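Local structure of epoxyqueuosine reductase (Streptococcus thermophilus, 5D6S) at residues R69-E74 and L238-Q243; F73-K76 and E80-Y83; T120-G125 and Y189-E194; A234-S239 and D249-K254. The protein belongs to the epoxyqueuosine reductase (QueG) family and is an iron-sulfur protein that holds cobalamin and iron/sulfur clusters in one chain. All coordinates share one frame; numbering follows the deposited sequence.

Interaction 1: R69-E74 and L238-Q243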
loop_
_atom_site.group_PDB
_atom_site.type_symbol
_atom_site.label_atom_id
_atom_site.label_comp_id
_atom_site.label_asym_id
_atom_site.label_seq_id
_atom_site.Cartn_x
_atom_site.Cartn_y
_atom_site.Cartn_z
ATOM N N ARG A 69 -16.095 0.660 7.617
ATOM C CA ARG A 69 -15.198 -0.173 6.828
ATOM C C ARG A 69 -14.105 0.672 6.135
ATOM O O ARG A 69 -13.269 0.160 5.378
ATOM C CB ARG A 69 -15.996 -0.982 5.784
ATOM C CG ARG A 69 -17.051 -1.922 6.368
ATOM C CD ARG A 69 -17.869 -2.676 5.309
ATOM N NE ARG A 69 -17.642 -2.157 3.958
ATOM C CZ ARG A 69 -18.472 -1.399 3.244
ATOM N NH1 ARG A 69 -19.663 -1.036 3.692
ATOM N NH2 ARG A 69 -18.092 -0.993 2.055
ATOM N N THR A 70 -14.108 1.954 6.437
ATOM C CA THR A 70 -13.162 2.908 5.889
ATOM C C THR A 70 -11.871 2.999 6.753
ATOM O O THR A 70 -11.917 2.850 7.976
ATOM C CB THR A 70 -13.809 4.298 5.800
ATOM O OG1 THR A 70 -12.820 5.242 5.399
ATOM C CG2 THR A 70 -14.357 4.767 7.160
ATOM N N THR A 71 -10.728 3.264 6.112
ATOM C CA THR A 71 -9.424 3.336 6.819
ATOM C C THR A 71 -9.166 4.640 7.537
ATOM O O THR A 71 -8.439 4.662 8.528
ATOM C CB THR A 71 -8.205 3.194 5.884
ATOM O OG1 THR A 71 -8.210 4.260 4.930
ATOM C CG2 THR A 71 -8.242 1.905 5.184
ATOM N N GLY A 72 -9.672 5.731 6.982
ATOM C CA GLY A 72 -9.297 7.068 7.420
ATOM C C GLY A 72 -8.345 7.757 6.469
ATOM O O GLY A 72 -8.058 8.931 6.631
ATOM N N PHE A 73 -7.837 7.042 5.470
ATOM C CA PHE A 73 -6.887 7.638 4.510
ATOM C C PHE A 73 -7.623 8.258 3.352
ATOM O O PHE A 73 -7.030 8.931 2.513
ATOM C CB PHE A 73 -5.919 6.594 3.947
ATOM C CG PHE A 73 -5.107 5.880 4.978
ATOM C CD1 PHE A 73 -4.930 6.395 6.243
ATOM C CD2 PHE A 73 -4.485 4.674 4.661
ATOM C CE1 PHE A 73 -4.159 5.722 7.180
ATOM C CE2 PHE A 73 -3.706 4.003 5.586
ATOM C CZ PHE A 73 -3.546 4.533 6.850
ATOM N N GLU A 74 -8.914 7.978 3.288
ATOM C CA GLU A 74 -9.720 8.381 2.160
ATOM C C GLU A 74 -10.047 9.848 2.308
ATOM O O GLU A 74 -10.161 10.381 3.413
ATOM C CB GLU A 74 -11.026 7.593 2.112
ATOM C CG GLU A 74 -10.849 6.090 2.031
ATOM C CD GLU A 74 -10.671 5.424 3.383
ATOM O OE1 GLU A 74 -10.728 6.129 4.419
ATOM O OE2 GLU A 74 -10.436 4.198 3.400
ATOM N N LEU A 238 -4.632 -6.230 5.648
ATOM C CA LEU A 238 -3.284 -6.214 6.179
ATOM C C LEU A 238 -2.489 -5.055 5.631
ATOM O O LEU A 238 -1.535 -4.606 6.271
ATOM C CB LEU A 238 -2.563 -7.513 5.844
ATOM C CG LEU A 238 -3.122 -8.796 6.471
ATOM C CD1 LEU A 238 -2.214 -9.944 6.084
ATOM C CD2 LEU A 238 -3.243 -8.701 7.973
ATOM N N SER A 239 -2.833 -4.571 4.436
ATOM C CA SER A 239 -2.117 -3.397 3.906
ATOM C C SER A 239 -2.326 -2.219 4.838
ATOM O O SER A 239 -1.416 -1.419 5.097
ATOM C CB SER A 239 -2.585 -3.031 2.509
ATOM O OG SER A 239 -1.784 -1.978 1.970
ATOM N N PHE A 240 -3.542 -2.136 5.371
ATOM C CA PHE A 240 -3.898 -1.099 6.316
ATOM C C PHE A 240 -3.196 -1.359 7.617
ATOM O O PHE A 240 -2.613 -0.456 8.196
ATOM C CB PHE A 240 -5.423 -1.040 6.513
ATOM C CG PHE A 240 -5.860 -0.116 7.616
ATOM C CD1 PHE A 240 -5.544 1.235 7.573
ATOM C CD2 PHE A 240 -6.525 -0.601 8.716
ATOM C CE1 PHE A 240 -5.932 2.082 8.599
ATOM C CE2 PHE A 240 -6.870 0.231 9.752
ATOM C CZ PHE A 240 -6.595 1.568 9.695
ATOM N N GLN A 241 -3.242 -2.594 8.081
ATOM C CA GLN A 241 -2.706 -2.900 9.397
ATOM C C GLN A 241 -1.223 -2.550 9.470
ATOM O O GLN A 241 -0.752 -2.004 10.476
ATOM C CB GLN A 241 -2.923 -4.350 9.758
ATOM C CG GLN A 241 -4.345 -4.687 10.165
ATOM C CD GLN A 241 -4.907 -3.889 11.324
ATOM O OE1 GLN A 241 -6.018 -3.431 11.252
ATOM N NE2 GLN A 241 -4.161 -3.756 12.407
ATOM N N THR A 242 -0.504 -2.790 8.399
ATOM C CA THR A 242 0.905 -2.445 8.372
ATOM C C THR A 242 1.104 -0.927 8.430
ATOM O O THR A 242 2.156 -0.465 8.831
ATOM C CB THR A 242 1.639 -3.026 7.145
ATOM O OG1 THR A 242 0.964 -2.644 5.944
ATOM C CG2 THR A 242 1.657 -4.495 7.237
ATOM N N GLN A 243 0.087 -0.161 8.065
ATOM C CA GLN A 243 0.181 1.292 8.039
ATOM C C GLN A 243 -0.536 1.981 9.178
ATOM O O GLN A 243 -0.305 3.166 9.407
ATOM C CB GLN A 243 -0.428 1.814 6.748
ATOM C CG GLN A 243 0.391 1.474 5.537
ATOM C CD GLN A 243 -0.254 1.998 4.281
ATOM O OE1 GLN A 243 -0.136 3.181 3.968
ATOM N NE2 GLN A 243 -0.917 1.117 3.538
#
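Phe-73 and Phe-240 form an offset edge-to-face pair. It joins the loop 69-74, which contains an ST turn at Thr-71, to helix 238-243 of the 4Fe-4S double cluster region. The edge of Phe-240 is directed at the face of Phe-73. The ring centroids are 5.6 Å apart and the planes stand at 61°. The nearest carbons are Phe-73 CZ and Phe-240 CE1, at 3.8 Å. Thr-71 lies over one face of Phe-240, with its methyl CG2 3.7 Å from Phe-240 CD1. The Phe-240 ring reaches this place because its CG lies anti to the backbone N (chi1 172°). Gln-243 adds its CB and amide end beside Phe-73 CE2. Its NE2 binds Ser-239 O on the same helix at 3.0 Å, and its OE1 accepts from Trp-315 NE1, so both ends of the amide are held. Both segments contribute to the cobalamin pocket, and Ser-239 OG bonds to the ligand. The turn itself is fixed by Phe-73 N binding Thr-71 OG1 at 2.9 Å. Glu-74 OE1 accepts from Gly-72 N. Its OE2 accepts from Thr-71 N on the syn lone pair at 2.9 Å, and from Thr-71 OG1 above the carboxylate plane at 2.7 Å.

Interaction 2: F73-K76 and E80-Y83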
loop_
_atom_site.group_PDB
_atom_site.type_symbol
_atom_site.label_atom_id
_atom_site.label_comp_id
_atom_site.label_asym_id
_atom_site.label_seq_id
_atom_site.Cartn_x
_atom_site.Cartn_y
_atom_site.Cartn_z
ATOM N N PHE A 73 -7.837 7.042 5.470
ATOM C CA PHE A 73 -6.887 7.638 4.510
ATOM C C PHE A 73 -7.623 8.258 3.352
ATOM O O PHE A 73 -7.030 8.931 2.513
ATOM C CB PHE A 73 -5.919 6.594 3.947
ATOM C CG PHE A 73 -5.107 5.880 4.978
ATOM C CD1 PHE A 73 -4.930 6.395 6.243
ATOM C CD2 PHE A 73 -4.485 4.674 4.661
ATOM C CE1 PHE A 73 -4.159 5.722 7.180
ATOM C CE2 PHE A 73 -3.706 4.003 5.586
ATOM C CZ PHE A 73 -3.546 4.533 6.850
ATOM N N GLU A 74 -8.914 7.978 3.288
ATOM C CA GLU A 74 -9.720 8.381 2.160
ATOM C C GLU A 74 -10.047 9.848 2.308
ATOM O O GLU A 74 -10.161 10.381 3.413
ATOM C CB GLU A 74 -11.026 7.593 2.112
ATOM C CG GLU A 74 -10.849 6.090 2.031
ATOM C CD GLU A 74 -10.671 5.424 3.383
ATOM O OE1 GLU A 74 -10.728 6.129 4.419
ATOM O OE2 GLU A 74 -10.436 4.198 3.400
ATOM N N HIS A 75 -10.229 10.490 1.171
ATOM C CA HIS A 75 -10.698 11.865 1.141
ATOM C C HIS A 75 -12.060 11.934 1.825
ATOM O O HIS A 75 -12.889 11.081 1.602
ATOM C CB HIS A 75 -10.783 12.310 -0.309
ATOM C CG HIS A 75 -10.907 13.771 -0.470
ATOM N ND1 HIS A 75 -12.127 14.390 -0.560
ATOM C CD2 HIS A 75 -9.972 14.745 -0.522
ATOM C CE1 HIS A 75 -11.944 15.689 -0.665
ATOM N NE2 HIS A 75 -10.645 15.931 -0.648
ATOM N N LYS A 76 -12.269 12.915 2.697
ATOM C CA LYS A 76 -13.387 12.843 3.644
ATOM C C LYS A 76 -14.697 13.395 3.057
ATOM O O LYS A 76 -15.780 12.862 3.299
ATOM C CB LYS A 76 -13.024 13.527 4.969
ATOM C CG LYS A 76 -11.872 12.819 5.678
ATOM C CD LYS A 76 -11.982 12.776 7.204
ATOM C CE LYS A 76 -11.578 11.412 7.768
ATOM N NZ LYS A 76 -10.247 10.918 7.310
ATOM N N GLU A 80 -16.904 15.992 -3.040
ATOM C CA GLU A 80 -15.670 16.252 -3.823
ATOM C C GLU A 80 -15.152 14.977 -4.534
ATOM O O GLU A 80 -14.350 15.032 -5.478
ATOM C CB GLU A 80 -14.564 16.867 -2.939
ATOM C CG GLU A 80 -14.697 18.374 -2.780
ATOM C CD GLU A 80 -13.742 19.012 -1.777
ATOM O OE1 GLU A 80 -13.923 20.224 -1.522
ATOM O OE2 GLU A 80 -12.835 18.344 -1.230
ATOM N N ARG A 81 -15.632 13.841 -4.050
ATOM C CA ARG A 81 -15.216 12.546 -4.527
ATOM C C ARG A 81 -15.904 12.106 -5.825
ATOM O O ARG A 81 -15.304 11.414 -6.657
ATOM C CB ARG A 81 -15.527 11.534 -3.444
ATOM C CG ARG A 81 -14.474 10.478 -3.331
ATOM C CD ARG A 81 -13.584 10.665 -2.128
ATOM N NE ARG A 81 -13.326 9.333 -1.623
ATOM C CZ ARG A 81 -12.459 8.459 -2.128
ATOM N NH1 ARG A 81 -12.382 7.258 -1.585
ATOM N NH2 ARG A 81 -11.653 8.770 -3.130
ATOM N N ILE A 82 -17.159 12.518 -5.985
ATOM C CA ILE A 82 -18.011 12.107 -7.114
ATOM C C ILE A 82 -18.275 13.213 -8.158
ATOM O O ILE A 82 -18.617 12.906 -9.296
ATOM C CB ILE A 82 -19.381 11.574 -6.644
ATOM C CG1 ILE A 82 -19.817 12.250 -5.359
ATOM C CG2 ILE A 82 -19.326 10.075 -6.412
ATOM C CD1 ILE A 82 -21.299 12.161 -5.129
ATOM N N TYR A 83 -18.101 14.478 -7.782
ATOM C CA TYR A 83 -18.378 15.602 -8.677
ATOM C C TYR A 83 -17.090 16.296 -9.103
ATOM O O TYR A 83 -16.649 17.251 -8.441
ATOM C CB TYR A 83 -19.321 16.621 -7.991
ATOM C CG TYR A 83 -20.660 16.050 -7.546
ATOM C CD1 TYR A 83 -21.437 15.285 -8.419
ATOM C CD2 TYR A 83 -21.152 16.282 -6.264
ATOM C CE1 TYR A 83 -22.658 14.748 -8.029
ATOM C CE2 TYR A 83 -22.369 15.750 -5.860
ATOM C CZ TYR A 83 -23.125 14.983 -6.749
ATOM O OH TYR A 83 -24.326 14.432 -6.349
#
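His-75 and Arg-81 make the close part of this contact, between the loop 73-76 and the short helix that includes 80-82. His-75 CB packs on Arg-81 CD at 3.7 Å. The arginine then runs past the loop backbone, with Arg-81 NE 3.7 Å from His-75 O. The backbone N of His-75 lies over one face of the guanidinium group. Bends at chi2 and chi3 turn the Arg-81 chain along the loop, and NH1 ends 4.0 Å from Glu-74 CB. This is contact with the aliphatic part of Glu-74 and not a salt bridge, since the carboxylate is turned back to Thr-71. NH1 and NH2 have partners elsewhere: cobalamin and Ala-160 O, respectively. Leu-61 and Val-162 also touch the arginine, which is buried. The other side is looser and partly open to solvent. There the edge of the His-75 imidazole is turned to the carboxylate of the extended Glu-80 chain, which it crosses at about a right angle. Their polar ends are placed too uncertainly to define a bond. The buried side thus belongs to a cobalamin-binding site, where a loop and the following helix lay one arginine along the backbone to reach the ligand.

Interaction 3: T120-G125 and Y189-E194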
loop_
_atom_site.group_PDB
_atom_site.type_symbol
_atom_site.label_atom_id
_atom_site.label_comp_id
_atom_site.label_asym_id
_atom_site.label_seq_id
_atom_site.Cartn_x
_atom_site.Cartn_y
_atom_site.Cartn_z
ATOM N N THR A 120 6.019 -4.676 0.106
ATOM C CA THR A 120 5.263 -4.708 -1.173
ATOM C C THR A 120 5.961 -4.063 -2.368
ATOM O O THR A 120 6.577 -3.006 -2.232
ATOM C CB THR A 120 3.869 -4.049 -1.055
ATOM O OG1 THR A 120 3.255 -4.013 -2.346
ATOM C CG2 THR A 120 3.961 -2.640 -0.555
ATOM N N PRO A 121 5.871 -4.699 -3.548
ATOM C CA PRO A 121 6.487 -4.125 -4.756
ATOM C C PRO A 121 5.903 -2.764 -5.118
ATOM O O PRO A 121 6.565 -1.990 -5.809
ATOM C CB PRO A 121 6.175 -5.142 -5.860
ATOM C CG PRO A 121 5.419 -6.277 -5.244
ATOM C CD PRO A 121 5.087 -5.926 -3.826
ATOM N N ASN A 122 4.673 -2.492 -4.642
ATOM C CA ASN A 122 4.043 -1.163 -4.736
ATOM C C ASN A 122 4.911 -0.042 -4.168
ATOM O O ASN A 122 4.676 1.141 -4.436
ATOM C CB ASN A 122 2.688 -1.172 -4.008
ATOM C CG ASN A 122 1.801 0.019 -4.376
ATOM O OD1 ASN A 122 1.589 0.317 -5.549
ATOM N ND2 ASN A 122 1.271 0.700 -3.378
ATOM N N SER A 123 5.884 -0.422 -3.338
ATOM C CA SER A 123 6.766 0.520 -2.695
ATOM C C SER A 123 8.237 0.231 -2.989
ATOM O O SER A 123 9.100 0.609 -2.190
ATOM C CB SER A 123 6.527 0.504 -1.189
ATOM O OG SER A 123 7.210 1.569 -0.555
ATOM N N TRP A 124 8.535 -0.430 -4.119
ATOM C CA TRP A 124 9.944 -0.602 -4.544
ATOM C C TRP A 124 10.349 0.591 -5.335
ATOM O O TRP A 124 9.565 1.132 -6.088
ATOM C CB TRP A 124 10.171 -1.847 -5.370
ATOM C CG TRP A 124 9.929 -3.132 -4.649
ATOM C CD1 TRP A 124 9.800 -3.310 -3.302
ATOM C CD2 TRP A 124 9.816 -4.432 -5.241
ATOM N NE1 TRP A 124 9.585 -4.638 -3.014
ATOM C CE2 TRP A 124 9.578 -5.351 -4.187
ATOM C CE3 TRP A 124 9.863 -4.906 -6.554
ATOM C CZ2 TRP A 124 9.393 -6.722 -4.412
ATOM C CZ3 TRP A 124 9.670 -6.269 -6.779
ATOM C CH2 TRP A 124 9.451 -7.161 -5.708
ATOM N N GLY A 125 11.569 1.059 -5.118
ATOM C CA GLY A 125 12.070 2.227 -5.835
ATOM C C GLY A 125 11.296 3.479 -5.527
ATOM O O GLY A 125 10.465 3.494 -4.616
ATOM N N TYR A 189 -0.598 -4.769 -11.496
ATOM C CA TYR A 189 0.661 -4.102 -11.113
ATOM C C TYR A 189 0.897 -2.810 -11.873
ATOM O O TYR A 189 1.918 -2.631 -12.543
ATOM C CB TYR A 189 1.867 -5.075 -11.157
ATOM C CG TYR A 189 1.649 -6.303 -10.259
ATOM C CD1 TYR A 189 1.406 -6.164 -8.879
ATOM C CD2 TYR A 189 1.636 -7.584 -10.790
ATOM C CE1 TYR A 189 1.191 -7.267 -8.067
ATOM C CE2 TYR A 189 1.425 -8.685 -9.982
ATOM C CZ TYR A 189 1.199 -8.527 -8.621
ATOM O OH TYR A 189 1.005 -9.654 -7.837
ATOM N N MET A 190 -0.058 -1.893 -11.683
ATOM C CA MET A 190 0.004 -0.509 -12.193
ATOM C C MET A 190 -0.302 0.554 -11.124
ATOM O O MET A 190 -1.243 0.397 -10.324
ATOM C CB MET A 190 -1.025 -0.288 -13.307
ATOM C CG MET A 190 -1.034 -1.312 -14.435
ATOM S SD MET A 190 -2.464 -1.064 -15.501
ATOM C CE MET A 190 -3.826 -1.675 -14.487
ATOM N N TYR A 191 0.494 1.632 -11.135
ATOM C CA TYR A 191 0.170 2.873 -10.422
ATOM C C TYR A 191 -0.813 3.673 -11.260
ATOM O O TYR A 191 -0.716 3.685 -12.478
ATOM C CB TYR A 191 1.411 3.748 -10.232
ATOM C CG TYR A 191 2.620 3.068 -9.599
ATOM C CD1 TYR A 191 2.507 2.318 -8.431
ATOM C CD2 TYR A 191 3.896 3.207 -10.162
ATOM C CE1 TYR A 191 3.620 1.719 -7.850
ATOM C CE2 TYR A 191 5.010 2.623 -9.571
ATOM C CZ TYR A 191 4.871 1.878 -8.418
ATOM O OH TYR A 191 5.980 1.294 -7.836
ATOM N N LEU A 192 -1.756 4.341 -10.615
ATOM C CA LEU A 192 -2.767 5.135 -11.316
ATOM C C LEU A 192 -2.674 6.632 -11.021
ATOM O O LEU A 192 -2.255 7.043 -9.949
ATOM C CB LEU A 192 -4.187 4.666 -10.967
ATOM C CG LEU A 192 -4.532 3.216 -11.320
ATOM C CD1 LEU A 192 -6.013 2.924 -11.072
ATOM C CD2 LEU A 192 -4.149 2.900 -12.757
ATOM N N GLY A 193 -3.076 7.421 -12.007
ATOM C CA GLY A 193 -3.197 8.866 -11.885
ATOM C C GLY A 193 -4.316 9.421 -12.763
ATOM O O GLY A 193 -4.883 8.707 -13.589
ATOM N N GLU A 194 -4.621 10.699 -12.577
ATOM C CA GLU A 194 -5.641 11.408 -13.357
ATOM C C GLU A 194 -5.213 12.830 -13.637
ATOM O O GLU A 194 -4.635 13.494 -12.784
ATOM C CB GLU A 194 -6.957 11.547 -12.606
ATOM C CG GLU A 194 -7.584 10.256 -12.170
ATOM C CD GLU A 194 -7.224 9.906 -10.763
ATOM O OE1 GLU A 194 -6.611 8.833 -10.590
ATOM O OE2 GLU A 194 -7.532 10.712 -9.848
#
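Tyr-191 reaches from strand 190-194 to the turn at 120-125 and meets Asn-122 with one edge of its ring. From CB, the side chain leaves with CG anti to the carbonyl carbon (chi1 -52°), which sends the ring out toward the turn. CD1 is the first atom to touch, at 3.6 Å from Asn-122 OD1. CE1 comes closer to that oxygen, at 3.4 Å, and OD1 lies in the ring plane. CE1 also meets the backbone oxygen of the same residue, Asn-122 O, at 3.6 Å, but from out of the ring plane. Further out, CZ is 4.1 Å from Asn-122 O. The tip, OH, lies among backbone oxygens: Asn-122 O at 3.6 Å, Pro-121 O at 3.9 Å and Trp-124 O at 4.0 Å. These OH distances are too long for hydrogen bonds. The amide of Asn-122 and the ring are turned 52° against each other.

Thr-120 forms an ST turn: its OG1 accepts from Asn-122 N at 3.1 Å. Pro-121 CA sits over the centre of the Trp-124 ring. Tyr-101 and Tyr-128 stack with Tyr-191. The strand lies in the four-stranded antiparallel sheet, pairing with 93-100, and its Met-190 O and Leu-192 O bond to cobalamin. Asn-122 belongs to the same pocket. With Asn-122 OD1 in the ring plane beside CD1 and CE1, the contact is probably a weak electrostatic one: slightly positive ring hydrogens meet a partly negative amide oxygen.

Interaction 4: A234-S239 and D249-K254. With SF4 (iron/sulfur cluster), chain G.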
loop_
_atom_site.group_PDB
_atom_site.type_symbol
_atom_site.label_atom_id
_atom_site.label_comp_id
_atom_site.label_asym_id
_atom_site.label_seq_id
_atom_site.Cartn_x
_atom_site.Cartn_y
_atom_site.Cartn_z
ATOM N N ALA A 234 -11.902 -2.449 5.103
ATOM C CA ALA A 234 -10.490 -2.066 4.942
ATOM C C ALA A 234 -9.718 -2.083 6.258
ATOM O O ALA A 234 -8.507 -2.274 6.312
ATOM C CB ALA A 234 -10.411 -0.689 4.309
ATOM N N ARG A 235 -10.452 -1.749 7.296
ATOM C CA ARG A 235 -10.121 -1.978 8.658
ATOM C C ARG A 235 -9.448 -3.347 8.891
ATOM O O ARG A 235 -8.639 -3.458 9.806
ATOM C CB ARG A 235 -11.449 -1.945 9.394
ATOM C CG ARG A 235 -11.612 -1.001 10.564
ATOM C CD ARG A 235 -11.487 0.465 10.221
ATOM N NE ARG A 235 -10.673 1.007 11.302
ATOM C CZ ARG A 235 -9.922 2.103 11.258
ATOM N NH1 ARG A 235 -9.875 2.881 10.194
ATOM N NH2 ARG A 235 -9.206 2.404 12.313
ATOM N N ARG A 236 -9.772 -4.370 8.093
ATOM C CA ARG A 236 -9.131 -5.709 8.210
ATOM C C ARG A 236 -8.171 -6.042 7.065
ATOM O O ARG A 236 -7.663 -7.139 6.978
ATOM C CB ARG A 236 -10.169 -6.816 8.323
ATOM C CG ARG A 236 -11.100 -6.660 9.518
ATOM C CD ARG A 236 -12.167 -7.755 9.635
ATOM N NE ARG A 236 -11.598 -9.077 9.356
ATOM C CZ ARG A 236 -10.886 -9.791 10.221
ATOM N NH1 ARG A 236 -10.661 -9.352 11.479
ATOM N NH2 ARG A 236 -10.397 -10.953 9.839
ATOM N N CYS A 237 -7.916 -5.102 6.179
ATOM C CA CYS A 237 -6.850 -5.313 5.209
ATOM C C CYS A 237 -5.491 -5.266 5.932
ATOM O O CYS A 237 -5.228 -4.358 6.716
ATOM C CB CYS A 237 -6.846 -4.266 4.081
ATOM S SG CYS A 237 -5.764 -4.790 2.713
ATOM N N LEU A 238 -4.632 -6.230 5.648
ATOM C CA LEU A 238 -3.284 -6.214 6.179
ATOM C C LEU A 238 -2.489 -5.055 5.631
ATOM O O LEU A 238 -1.535 -4.606 6.271
ATOM C CB LEU A 238 -2.563 -7.513 5.844
ATOM C CG LEU A 238 -3.122 -8.796 6.471
ATOM C CD1 LEU A 238 -2.214 -9.944 6.084
ATOM C CD2 LEU A 238 -3.243 -8.701 7.973
ATOM N N SER A 239 -2.833 -4.571 4.436
ATOM C CA SER A 239 -2.117 -3.397 3.906
ATOM C C SER A 239 -2.326 -2.219 4.838
ATOM O O SER A 239 -1.416 -1.419 5.097
ATOM C CB SER A 239 -2.585 -3.031 2.509
ATOM O OG SER A 239 -1.784 -1.978 1.970
ATOM N N ASP A 249 -3.543 -5.318 16.398
ATOM C CA ASP A 249 -4.283 -6.376 17.108
ATOM C C ASP A 249 -3.637 -7.737 16.891
ATOM O O ASP A 249 -3.081 -8.002 15.815
ATOM C CB ASP A 249 -5.744 -6.449 16.652
ATOM C CG ASP A 249 -6.542 -7.518 17.402
ATOM O OD1 ASP A 249 -6.948 -7.240 18.548
ATOM O OD2 ASP A 249 -6.763 -8.639 16.850
ATOM N N MET A 250 -3.756 -8.589 17.904
ATOM C CA MET A 250 -3.200 -9.942 17.894
ATOM C C MET A 250 -3.456 -10.726 16.622
ATOM O O MET A 250 -2.587 -11.457 16.144
ATOM C CB MET A 250 -3.763 -10.743 19.080
ATOM C CG MET A 250 -2.953 -11.994 19.411
ATOM S SD MET A 250 -1.310 -11.605 20.026
ATOM C CE MET A 250 -1.616 -10.864 21.614
ATOM N N GLU A 251 -4.655 -10.615 16.082
ATOM C CA GLU A 251 -5.001 -11.435 14.931
ATOM C C GLU A 251 -4.049 -11.227 13.755
ATOM O O GLU A 251 -3.688 -12.186 13.059
ATOM C CB GLU A 251 -6.421 -11.141 14.474
ATOM C CG GLU A 251 -6.887 -11.994 13.298
ATOM C CD GLU A 251 -8.268 -11.616 12.789
ATOM O OE1 GLU A 251 -9.048 -10.971 13.546
ATOM O OE2 GLU A 251 -8.572 -11.968 11.622
ATOM N N PHE A 252 -3.697 -9.975 13.496
ATOM C CA PHE A 252 -2.981 -9.648 12.256
ATOM C C PHE A 252 -1.482 -9.847 12.333
ATOM O O PHE A 252 -0.835 -9.917 11.308
ATOM C CB PHE A 252 -3.280 -8.220 11.814
ATOM C CG PHE A 252 -4.722 -7.900 11.813
ATOM C CD1 PHE A 252 -5.578 -8.570 10.976
ATOM C CD2 PHE A 252 -5.232 -6.937 12.652
ATOM C CE1 PHE A 252 -6.931 -8.289 10.964
ATOM C CE2 PHE A 252 -6.582 -6.643 12.653
ATOM C CZ PHE A 252 -7.436 -7.329 11.803
ATOM N N ARG A 253 -0.942 -9.946 13.544
ATOM C CA ARG A 253 0.489 -10.079 13.749
ATOM C C ARG A 253 1.027 -11.326 13.044
ATOM O O ARG A 253 1.942 -11.241 12.194
ATOM C CB ARG A 253 0.806 -10.144 15.233
ATOM C CG ARG A 253 0.399 -8.882 15.999
ATOM C CD ARG A 253 0.723 -8.950 17.481
ATOM N NE ARG A 253 0.071 -7.894 18.239
ATOM C CZ ARG A 253 0.112 -7.788 19.561
ATOM N NH1 ARG A 253 0.786 -8.636 20.300
ATOM N NH2 ARG A 253 -0.513 -6.812 20.151
ATOM N N LYS A 254 0.450 -12.474 13.385
ATOM C CA LYS A 254 0.864 -13.742 12.791
ATOM C C LYS A 254 0.718 -13.688 11.254
ATOM O O LYS A 254 1.553 -14.194 10.507
ATOM C CB LYS A 254 0.022 -14.854 13.377
ATOM C CG LYS A 254 0.649 -16.220 13.300
ATOM C CD LYS A 254 -0.312 -17.262 13.863
ATOM C CE LYS A 254 0.106 -18.681 13.490
ATOM N NZ LYS A 254 -0.880 -19.689 13.974
HETATM FE FE1 SF4 G . -5.877 -6.733 1.867
HETATM FE FE2 SF4 G . -4.248 -8.717 1.628
HETATM FE FE3 SF4 G . -5.782 -8.040 -0.371
HETATM FE FE4 SF4 G . -6.803 -9.177 1.693
HETATM S S1 SF4 G . -5.400 -9.974 0.376
HETATM S S2 SF4 G . -7.485 -7.468 0.710
HETATM S S3 SF4 G . -5.524 -8.346 3.213
HETATM S S4 SF4 G . -4.254 -6.896 0.524
#
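The guanidinium of Arg-236 has Phe-252 CE1 over one face and the Glu-251 carboxylate at its edge. The edge contact is an end-on, two-nitrogen salt bridge. Arg-236 NH1 binds Glu-251 OE1 at 3.1 Å and 176°, almost exactly in the guanidinium plane. Arg-236 NH2 binds Glu-251 OE2 at 2.7 Å. Both oxygens are met on their syn sides, although the two planes are turned 36° apart. Lys-255 is a second salt-bridge partner of Glu-251 OE2. Arg-236 NH1 lies 3.8 Å from Phe-252 CZ. Leu-238 CD2 packs on Phe-252 CD1 at 3.8 Å, so the apolar part lies beside the charged pair. Asp-249 caps the helix that carries Glu-251 and Phe-252, its OD2 accepting from Glu-251 N at 3.0 Å. On the other segment, Cys-237 SG lies anti to the backbone N (chi1 -167°), which carries it to the cluster, where it binds iron FE1 at 2.1 Å. It also accepts a weak bond from Ser-239 N at 3.4 Å. Leu-238 N comes within 3.3 Å of cluster sulfur S3. A cysteine ligand at the N-cap of a helix thus forms part of an iron/sulfur site in the 4Fe-4S double cluster domain.

Overall arrangement
All four interactions contribute residues to the cobalamin pocket, and Cys-237 and Leu-238 of interaction 4 also line the iron/sulfur cluster. Interactions 1 and 2 share Phe-73 and Glu-74, with centres about 15 Å apart. Interactions 1 and 4 share Leu-238 and Ser-239 and have centres about 9 Å apart. They also touch directly: Arg-69 O is 3.0 Å from Ala-234 N, a probable hydrogen bond. Interaction 3 brings a sheet strand and a loop to the ligand, with its centre about 17 Å from that of interaction 1. Arg-81 lies about 2 Å from cobalamin, and Thr-71 and Asn-122 about 4 Å from it, measured from their side chains.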